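Local structure of aspartate aminotransferase, mitochondrial (Trypanosoma brucei brucei, 4W5K) at residues Gln96-Leu110 and Gln273-Pro286. The protein probably catalyses the reversible, pyridoxal-phosphate-dependent transfer of an amino group from L-aspartate to 2-oxoglutarate, working as a homodimer. The protein carries 1 engineered substitution. Residues are numbered along the deposited sequence; the frame is centred on the assembly and turned at random. Where two conformers were deposited one is given.
Sequences QTLGGTGALRIGGDL and QLALLIRPMYSNPP. With PLP (pyridoxal-5'-phosphate), chain C.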
ATOM      1  N   GLN A  96       1.742 -11.001   2.274  1.00 15.10           N
ATOM      2  CA  GLN A  96       0.783  -9.977   2.627  1.00 15.78           C
ATOM      3  C   GLN A  96       0.683  -8.967   1.491  1.00 15.00           C
ATOM      4  O   GLN A  96       1.678  -8.704   0.803  1.00 15.88           O
ATOM      5  CB  GLN A  96       1.234  -9.294   3.933  1.00 15.95           C
ATOM      6  CG  GLN A  96       0.387  -8.097   4.369  1.00 16.68           C
ATOM      7  CD  GLN A  96       0.827  -7.529   5.720  1.00 16.16           C
ATOM      8  OE1 GLN A  96       1.575  -8.162   6.449  1.00 18.32           O
ATOM      9  NE2 GLN A  96       0.302  -6.375   6.072  1.00 17.34           N
ATOM     10  N   THR A  97      -0.506  -8.413   1.280  1.00 14.17           N
ATOM     11  CA  THR A  97      -0.734  -7.452   0.204  1.00 16.06           C
ATOM     12  C   THR A  97      -1.642  -6.318   0.650  1.00 15.41           C
ATOM     13  O   THR A  97      -2.269  -6.389   1.711  1.00 15.87           O
ATOM     14  CB  THR A  97      -1.379  -8.128  -1.022  1.00 14.40           C
ATOM     15  OG1 THR A  97      -2.603  -8.742  -0.579  1.00 14.94           O
ATOM     16  CG2 THR A  97      -0.451  -9.213  -1.623  1.00 17.12           C
ATOM     17  N   LEU A  98      -1.741  -5.280  -0.178  1.00 16.17           N
ATOM     18  CA  LEU A  98      -2.616  -4.156   0.111  0.65 15.89           C
ATOM     19  C   LEU A  98      -4.056  -4.502  -0.245  1.00 19.10           C
ATOM     20  O   LEU A  98      -4.544  -4.119  -1.319  1.00 17.84           O
ATOM     21  CB  LEU A  98      -2.148  -2.928  -0.668  0.65 16.52           C
ATOM     22  CG  LEU A  98      -0.732  -2.498  -0.288  0.65 17.27           C
ATOM     23  CD1 LEU A  98      -0.205  -1.424  -1.216  0.65 15.43           C
ATOM     24  CD2 LEU A  98      -0.811  -1.979   1.130  0.65 17.80           C
ATOM     25  N   GLY A  99      -4.721  -5.214   0.668  1.00 14.70           N
ATOM     26  CA  GLY A  99      -6.043  -5.763   0.404  1.00 13.77           C
ATOM     27  C   GLY A  99      -6.064  -6.779  -0.725  1.00 16.05           C
ATOM     28  O   GLY A  99      -5.027  -7.205  -1.244  1.00 16.43           O
ATOM     29  N   GLY A 100      -7.265  -7.200  -1.113  1.00 15.50           N
ATOM     30  CA  GLY A 100      -7.382  -8.035  -2.297  1.00 14.38           C
ATOM     31  C   GLY A 100      -6.903  -7.355  -3.568  1.00 16.99           C
ATOM     32  O   GLY A 100      -6.420  -8.041  -4.510  1.00 15.58           O
ATOM     33  N   THR A 101      -7.026  -6.022  -3.617  1.00 15.92           N
ATOM     34  CA  THR A 101      -6.607  -5.271  -4.797  1.00 17.55           C
ATOM     35  C   THR A 101      -5.120  -5.453  -5.009  1.00 17.81           C
ATOM     36  O   THR A 101      -4.699  -5.763  -6.130  1.00 16.01           O
ATOM     37  CB  THR A 101      -6.932  -3.771  -4.697  1.00 18.50           C
ATOM     38  OG1 THR A 101      -8.345  -3.603  -4.460  1.00 18.28           O
ATOM     39  CG2 THR A 101      -6.529  -3.045  -5.981  1.00 17.88           C
ATOM     40  N   GLY A 102      -4.343  -5.268  -3.940  1.00 14.11           N
ATOM     41  CA  GLY A 102      -2.889  -5.466  -4.024  1.00 17.68           C
ATOM     42  C   GLY A 102      -2.530  -6.888  -4.461  1.00 18.96           C
ATOM     43  O   GLY A 102      -1.617  -7.105  -5.272  1.00 17.38           O
ATOM     44  N   ALA A 103      -3.250  -7.882  -3.944  1.00 15.62           N
ATOM     45  CA  ALA A 103      -2.971  -9.251  -4.360  1.00 18.22           C
ATOM     46  C   ALA A 103      -3.273  -9.465  -5.843  1.00 18.50           C
ATOM     47  O   ALA A 103      -2.535 -10.163  -6.533  1.00 17.35           O
ATOM     48  CB  ALA A 103      -3.785 -10.267  -3.512  1.00 17.61           C
ATOM     49  N   LEU A 104      -4.369  -8.886  -6.338  1.00 16.24           N
ATOM     50  CA  LEU A 104      -4.684  -9.002  -7.775  1.00 16.04           C
ATOM     51  C   LEU A 104      -3.581  -8.380  -8.619  1.00 14.62           C
ATOM     52  O   LEU A 104      -3.167  -8.943  -9.637  1.00 18.35           O
ATOM     53  CB  LEU A 104      -6.015  -8.324  -8.094  1.00 15.95           C
ATOM     54  CG  LEU A 104      -7.175  -9.124  -7.510  1.00 18.13           C
ATOM     55  CD1 LEU A 104      -8.392  -8.216  -7.381  1.00 21.64           C
ATOM     56  CD2 LEU A 104      -7.495 -10.381  -8.418  1.00 17.32           C
ATOM     57  N   ARG A 105      -3.126  -7.196  -8.222  1.00 14.36           N
ATOM     58  CA  ARG A 105      -2.090  -6.486  -8.978  1.00 14.85           C
ATOM     59  C   ARG A 105      -0.726  -7.187  -8.897  1.00 19.43           C
ATOM     60  O   ARG A 105      -0.077  -7.426  -9.941  1.00 18.82           O
ATOM     61  CB  ARG A 105      -1.950  -5.036  -8.481  1.00 15.49           C
ATOM     62  CG  ARG A 105      -0.756  -4.247  -9.071  1.00 16.06           C
ATOM     63  CD  ARG A 105      -0.818  -4.141 -10.598  1.00 17.58           C
ATOM     64  NE  ARG A 105       0.325  -3.376 -11.107  1.00 17.98           N
ATOM     65  CZ  ARG A 105       0.345  -2.050 -11.273  1.00 18.14           C
ATOM     66  NH1 ARG A 105      -0.729  -1.327 -10.965  1.00 18.79           N
ATOM     67  NH2 ARG A 105       1.443  -1.452 -11.759  1.00 18.71           N
ATOM     68  N   ILE A 106      -0.275  -7.487  -7.678  1.00 16.82           N
ATOM     69  CA  ILE A 106       1.025  -8.155  -7.514  1.00 16.77           C
ATOM     70  C   ILE A 106       0.983  -9.547  -8.173  1.00 18.37           C
ATOM     71  O   ILE A 106       1.919  -9.931  -8.856  1.00 19.04           O
ATOM     72  CB  ILE A 106       1.434  -8.267  -6.042  1.00 18.59           C
ATOM     73  CG1 ILE A 106       1.726  -6.865  -5.474  1.00 20.38           C
ATOM     74  CG2 ILE A 106       2.656  -9.157  -5.885  1.00 19.71           C
ATOM     75  CD1 ILE A 106       2.928  -6.150  -6.081  1.00 23.24           C
ATOM     76  N   GLY A 107      -0.111 -10.284  -7.977  1.00 16.14           N
ATOM     77  CA  GLY A 107      -0.272 -11.563  -8.675  1.00 17.10           C
ATOM     78  C   GLY A 107      -0.219 -11.414 -10.169  1.00 18.32           C
ATOM     79  O   GLY A 107       0.445 -12.215 -10.860  1.00 18.97           O
ATOM     80  N   GLY A 108      -0.971 -10.450 -10.708  1.00 20.10           N
ATOM     81  CA  GLY A 108      -0.934 -10.179 -12.140  1.00 19.97           C
ATOM     82  C   GLY A 108       0.468  -9.854 -12.647  1.00 21.02           C
ATOM     83  O   GLY A 108       0.897 -10.323 -13.715  1.00 21.67           O
ATOM     84  N   ASP A 109       1.208  -9.062 -11.864  1.00 16.75           N
ATOM     85  CA  ASP A 109       2.581  -8.718 -12.219  1.00 18.69           C
ATOM     86  C   ASP A 109       3.529  -9.919 -12.131  1.00 19.09           C
ATOM     87  O   ASP A 109       4.608  -9.909 -12.749  1.00 21.27           O
ATOM     88  CB  ASP A 109       3.109  -7.581 -11.307  1.00 20.39           C
ATOM     89  CG  ASP A 109       2.657  -6.186 -11.769  1.00 22.12           C
ATOM     90  OD1 ASP A 109       2.460  -5.991 -12.980  1.00 22.62           O
ATOM     91  OD2 ASP A 109       2.538  -5.263 -10.922  1.00 19.88           O
ATOM     92  N   LEU A 110       3.154 -10.930 -11.355  1.00 17.87           N
ATOM     93  CA  LEU A 110       3.970 -12.129 -11.183  1.00 18.48           C
ATOM     94  C   LEU A 110       3.715 -13.177 -12.291  1.00 19.67           C
ATOM     95  O   LEU A 110       4.544 -14.057 -12.494  1.00 20.51           O
ATOM     96  CB  LEU A 110       3.697 -12.781  -9.827  1.00 21.46           C
ATOM     97  CG  LEU A 110       4.677 -13.893  -9.452  1.00 22.99           C
ATOM     98  CD1 LEU A 110       6.092 -13.319  -9.258  1.00 24.85           C
ATOM     99  CD2 LEU A 110       4.178 -14.614  -8.206  1.00 24.99           C
ATOM    100  N   GLN A 273      10.616 -13.537  -6.048  1.00 20.98           N
ATOM    101  CA  GLN A 273      10.163 -12.683  -7.136  0.73 19.81           C
ATOM    102  C   GLN A 273       9.053 -11.752  -6.668  1.00 19.44           C
ATOM    103  O   GLN A 273       8.931 -10.635  -7.173  1.00 21.97           O
ATOM    104  CB  GLN A 273       9.701 -13.524  -8.335  0.73 20.97           C
ATOM    105  CG  GLN A 273      10.845 -14.186  -9.095  0.73 21.15           C
ATOM    106  CD  GLN A 273      11.800 -13.189  -9.747  0.73 24.17           C
ATOM    107  OE1 GLN A 273      11.384 -12.263 -10.463  0.73 21.69           O
ATOM    108  NE2 GLN A 273      13.096 -13.379  -9.495  0.73 25.72           N
ATOM    109  N   LEU A 274       8.236 -12.203  -5.703  1.00 21.48           N
ATOM    110  CA  LEU A 274       7.226 -11.342  -5.084  1.00 17.91           C
ATOM    111  C   LEU A 274       7.912 -10.164  -4.410  1.00 18.54           C
ATOM    112  O   LEU A 274       7.499  -9.017  -4.568  1.00 17.25           O
ATOM    113  CB  LEU A 274       6.367 -12.099  -4.048  1.00 17.86           C
ATOM    114  CG  LEU A 274       5.353 -13.089  -4.610  1.00 18.69           C
ATOM    115  CD1 LEU A 274       4.772 -13.977  -3.515  1.00 21.43           C
ATOM    116  CD2 LEU A 274       4.238 -12.320  -5.312  1.00 21.57           C
ATOM    117  N   ALA A 275       8.983 -10.445  -3.673  1.00 18.04           N
ATOM    118  CA  ALA A 275       9.718  -9.372  -3.027  1.00 19.84           C
ATOM    119  C   ALA A 275      10.221  -8.332  -4.048  1.00 21.94           C
ATOM    120  O   ALA A 275      10.171  -7.137  -3.773  1.00 21.34           O
ATOM    121  CB  ALA A 275      10.890  -9.935  -2.220  1.00 22.04           C
ATOM    122  N   LEU A 276      10.703  -8.781  -5.216  1.00 17.20           N
ATOM    123  CA  LEU A 276      11.186  -7.835  -6.230  1.00 17.25           C
ATOM    124  C   LEU A 276      10.073  -6.986  -6.836  1.00 19.73           C
ATOM    125  O   LEU A 276      10.350  -5.943  -7.429  1.00 20.67           O
ATOM    126  CB  LEU A 276      11.934  -8.574  -7.354  1.00 18.95           C
ATOM    127  CG  LEU A 276      13.116  -9.371  -6.830  1.00 21.64           C
ATOM    128  CD1 LEU A 276      13.664 -10.241  -7.959  1.00 24.46           C
ATOM    129  CD2 LEU A 276      14.206  -8.449  -6.291  1.00 24.29           C
ATOM    130  N   LEU A 277       8.825  -7.433  -6.698  1.00 19.62           N
ATOM    131  CA  LEU A 277       7.689  -6.645  -7.177  1.00 17.06           C
ATOM    132  C   LEU A 277       7.203  -5.664  -6.116  1.00 18.46           C
ATOM    133  O   LEU A 277       6.841  -4.529  -6.419  1.00 18.96           O
ATOM    134  CB  LEU A 277       6.519  -7.551  -7.578  1.00 17.60           C
ATOM    135  CG  LEU A 277       6.734  -8.374  -8.861  1.00 19.89           C
ATOM    136  CD1 LEU A 277       5.644  -9.427  -9.027  1.00 21.42           C
ATOM    137  CD2 LEU A 277       6.762  -7.432 -10.068  1.00 23.16           C
ATOM    138  N   ILE A 278       7.176  -6.130  -4.880  1.00 18.78           N
ATOM    139  CA  ILE A 278       6.690  -5.321  -3.752  1.00 16.87           C
ATOM    140  C   ILE A 278       7.628  -4.145  -3.437  1.00 15.63           C
ATOM    141  O   ILE A 278       7.178  -3.017  -3.276  1.00 18.32           O
ATOM    142  CB  ILE A 278       6.535  -6.173  -2.500  1.00 15.08           C
ATOM    143  CG1 ILE A 278       5.401  -7.200  -2.684  1.00 18.55           C
ATOM    144  CG2 ILE A 278       6.249  -5.280  -1.250  1.00 16.53           C
ATOM    145  CD1 ILE A 278       5.588  -8.419  -1.813  1.00 18.50           C
ATOM    146  N   ARG A 279       8.923  -4.423  -3.327  1.00 17.57           N
ATOM    147  CA  ARG A 279       9.841  -3.410  -2.831  1.00 19.21           C
ATOM    148  C   ARG A 279       9.813  -2.100  -3.652  1.00 19.05           C
ATOM    149  O   ARG A 279       9.709  -1.019  -3.062  1.00 16.49           O
ATOM    150  CB  ARG A 279      11.261  -3.969  -2.759  1.00 19.06           C
ATOM    151  CG  ARG A 279      12.216  -3.020  -2.103  1.00 24.09           C
ATOM    152  CD  ARG A 279      13.586  -3.649  -1.865  1.00 30.20           C
ATOM    153  NE  ARG A 279      13.521  -4.809  -0.971  1.00 37.77           N
ATOM    154  CZ  ARG A 279      13.615  -6.075  -1.378  1.00 42.71           C
ATOM    155  NH1 ARG A 279      13.787  -6.348  -2.668  1.00 44.16           N
ATOM    156  NH2 ARG A 279      13.550  -7.069  -0.499  1.00 40.44           N
ATOM    157  N   PRO A 280       9.849  -2.182  -5.005  1.00 19.21           N
ATOM    158  CA  PRO A 280       9.786  -0.936  -5.782  1.00 17.05           C
ATOM    159  C   PRO A 280       8.364  -0.412  -6.031  1.00 16.34           C
ATOM    160  O   PRO A 280       8.213   0.563  -6.761  1.00 18.57           O
ATOM    161  CB  PRO A 280      10.458  -1.327  -7.104  1.00 19.55           C
ATOM    162  CG  PRO A 280      10.032  -2.763  -7.276  1.00 19.99           C
ATOM    163  CD  PRO A 280      10.140  -3.343  -5.880  1.00 20.77           C
ATOM    164  N   MET A 281       7.354  -1.011  -5.406  1.00 17.13           N
ATOM    165  CA  MET A 281       6.004  -0.453  -5.470  1.00 18.88           C
ATOM    166  C   MET A 281       5.641   0.303  -4.167  1.00 20.26           C
ATOM    167  O   MET A 281       5.171   1.434  -4.234  1.00 18.10           O
ATOM    168  CB  MET A 281       4.976  -1.541  -5.733  1.00 17.99           C
ATOM    169  CG  MET A 281       3.653  -0.959  -6.160  1.00 16.95           C
ATOM    170  SD  MET A 281       2.406  -2.228  -6.505  1.00 20.65           S
ATOM    171  CE  MET A 281       3.128  -2.939  -7.991  1.00 17.99           C
ATOM    172  N   TYR A 282       5.875  -0.318  -3.013  1.00 16.42           N
ATOM    173  CA  TYR A 282       5.506   0.310  -1.719  1.00 14.59           C
ATOM    174  C   TYR A 282       6.419  -0.144  -0.569  1.00 16.07           C
ATOM    175  O   TYR A 282       6.125   0.135   0.593  1.00 17.25           O
ATOM    176  CB  TYR A 282       4.012   0.018  -1.373  1.00 16.56           C
ATOM    177  CG  TYR A 282       3.648  -1.442  -1.286  1.00 17.81           C
ATOM    178  CD1 TYR A 282       3.759  -2.153  -0.091  1.00 19.17           C
ATOM    179  CD2 TYR A 282       3.183  -2.126  -2.422  1.00 17.21           C
ATOM    180  CE1 TYR A 282       3.386  -3.523  -0.023  1.00 17.10           C
ATOM    181  CE2 TYR A 282       2.841  -3.463  -2.358  1.00 18.72           C
ATOM    182  CZ  TYR A 282       2.962  -4.146  -1.177  1.00 16.41           C
ATOM    183  OH  TYR A 282       2.583  -5.470  -1.149  1.00 18.11           O
ATOM    184  N   SER A 283       7.503  -0.839  -0.901  1.00 16.40           N
ATOM    185  CA  SER A 283       8.554  -1.253   0.057  1.00 17.07           C
ATOM    186  C   SER A 283       8.143  -2.396   0.980  1.00 17.89           C
ATOM    187  O   SER A 283       8.816  -3.430   1.022  1.00 20.92           O
ATOM    188  CB  SER A 283       9.038  -0.060   0.915  1.00 17.31           C
ATOM    189  OG  SER A 283      10.314  -0.331   1.454  1.00 21.32           O
ATOM    190  N   ASN A 284       7.056  -2.206   1.737  1.00 15.87           N
ATOM    191  CA  ASN A 284       6.574  -3.212   2.679  1.00 17.93           C
ATOM    192  C   ASN A 284       5.164  -2.805   3.161  1.00 17.52           C
ATOM    193  O   ASN A 284       4.760  -1.666   2.976  1.00 14.97           O
ATOM    194  CB  ASN A 284       7.575  -3.383   3.833  1.00 17.64           C
ATOM    195  CG  ASN A 284       8.015  -2.060   4.412  1.00 19.39           C
ATOM    196  OD1 ASN A 284       7.208  -1.357   4.990  1.00 20.12           O
ATOM    197  ND2 ASN A 284       9.289  -1.693   4.210  1.00 17.66           N
ATOM    198  N   PRO A 285       4.369  -3.769   3.642  1.00 17.01           N
ATOM    199  CA  PRO A 285       2.933  -3.521   3.817  1.00 15.92           C
ATOM    200  C   PRO A 285       2.575  -2.965   5.212  1.00 15.62           C
ATOM    201  O   PRO A 285       3.312  -3.137   6.165  1.00 18.32           O
ATOM    202  CB  PRO A 285       2.317  -4.921   3.574  1.00 15.92           C
ATOM    203  CG  PRO A 285       3.377  -5.844   4.210  1.00 17.45           C
ATOM    204  CD  PRO A 285       4.716  -5.189   3.854  1.00 20.80           C
ATOM    205  N   PRO A 286       1.378  -2.367   5.331  1.00 18.92           N
ATOM    206  CA  PRO A 286       0.936  -1.739   6.580  1.00 20.07           C
ATOM    207  C   PRO A 286       0.638  -2.765   7.664  1.00 18.57           C
ATOM    208  O   PRO A 286      -0.022  -3.805   7.442  1.00 20.22           O
ATOM    209  CB  PRO A 286      -0.314  -0.964   6.164  1.00 19.56           C
ATOM    210  CG  PRO A 286      -0.816  -1.649   4.893  1.00 17.32           C
ATOM    211  CD  PRO A 286       0.441  -2.159   4.215  1.00 17.36           C
TER
HETATM  212  N1  PLP C 500     -12.303  -8.033  -5.646  0.88 19.62           N
HETATM  213  C2  PLP C 500     -13.661  -7.954  -5.442  0.88 20.42           C
HETATM  214  C2A PLP C 500     -14.541  -8.924  -6.163  0.88 15.88           C
HETATM  215  C3  PLP C 500     -14.196  -6.994  -4.583  0.88 18.73           C
HETATM  216  O3  PLP C 500     -15.545  -6.886  -4.379  0.88 22.99           O
HETATM  217  C4  PLP C 500     -13.350  -6.113  -3.924  0.88 23.74           C
HETATM  218  C4A PLP C 500     -13.931  -5.251  -2.838  0.88 32.47           C
HETATM  219  O4A PLP C 500     -14.586  -4.255  -3.158  0.88 36.77           O
HETATM  220  C5  PLP C 500     -11.973  -6.192  -4.128  0.88 25.13           C
HETATM  221  C6  PLP C 500     -11.454  -7.168  -4.980  0.88 24.08           C
HETATM  222  C5A PLP C 500     -11.026  -5.220  -3.440  0.88 25.39           C
HETATM  223  O4P PLP C 500     -10.856  -5.559  -2.092  0.88 19.87           O
HETATM  224  P   PLP C 500      -9.836  -4.817  -1.178  0.88 15.20           P
HETATM  225  O1P PLP C 500     -10.491  -3.656  -0.491  0.88 19.75           O
HETATM  226  O2P PLP C 500      -8.659  -4.350  -1.999  0.88 13.41           O
HETATM  227  O3P PLP C 500      -9.406  -5.858  -0.171  0.88 20.06           O
HETATM  228  O   HOH W   1       3.639  -6.768   0.977  1.00 17.14           O
HETATM  229  O   HOH W   2      -0.020  -5.385  -2.508  1.00 16.62           O
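A buried contact at the dimer interface joins the end of strand 92-97 and helix 99-110 to the end of helix 264-282 and the loop after it. Ile106 is a knob among Leu274, Leu277, Ile278 and Met281; the axes of segments 99-110 and 273-282 approach to 10.0 Å, their N-to-C directions 124° apart. Branched Ile106 divides: Ile106 CG2 meets Leu274 CD2 at 3.6 Å, while Ile106 CD1, ending the other arm, reaches Met281 CE. Flexible Met281 bends at its last torsion (chi3 -69°), which lays CE over one face of the Arg105 guanidinium. At that group's edge, Arg105 NE forms a salt bridge with Asp109 OD2 (2.9 Å), from above the carboxylate plane; Arg105 NH1 bonds Pro280 O of the second subunit. In the turn before helix 99-110, Leu98, in the conformer given, sends CD1 over the Tyr282 ring, a CH-pi contact. Two waters bridge Tyr282 OH to Gln96 O and Leu98 N, satisfying buried backbone groups. Extended Gln96 lays its amide against Pro285 CG, NE2 bonding Pro286 O weakly and OE1 Ile68 N. At the helix N-terminus, Gly100 N, Thr101 N and Thr101 OG1 grip the PLP phosphate oxygens; Gly99, at positive phi, leaves room for O2P. This strand-turn-helix is characteristic of the cofactor site of fold-type I aminotransferases.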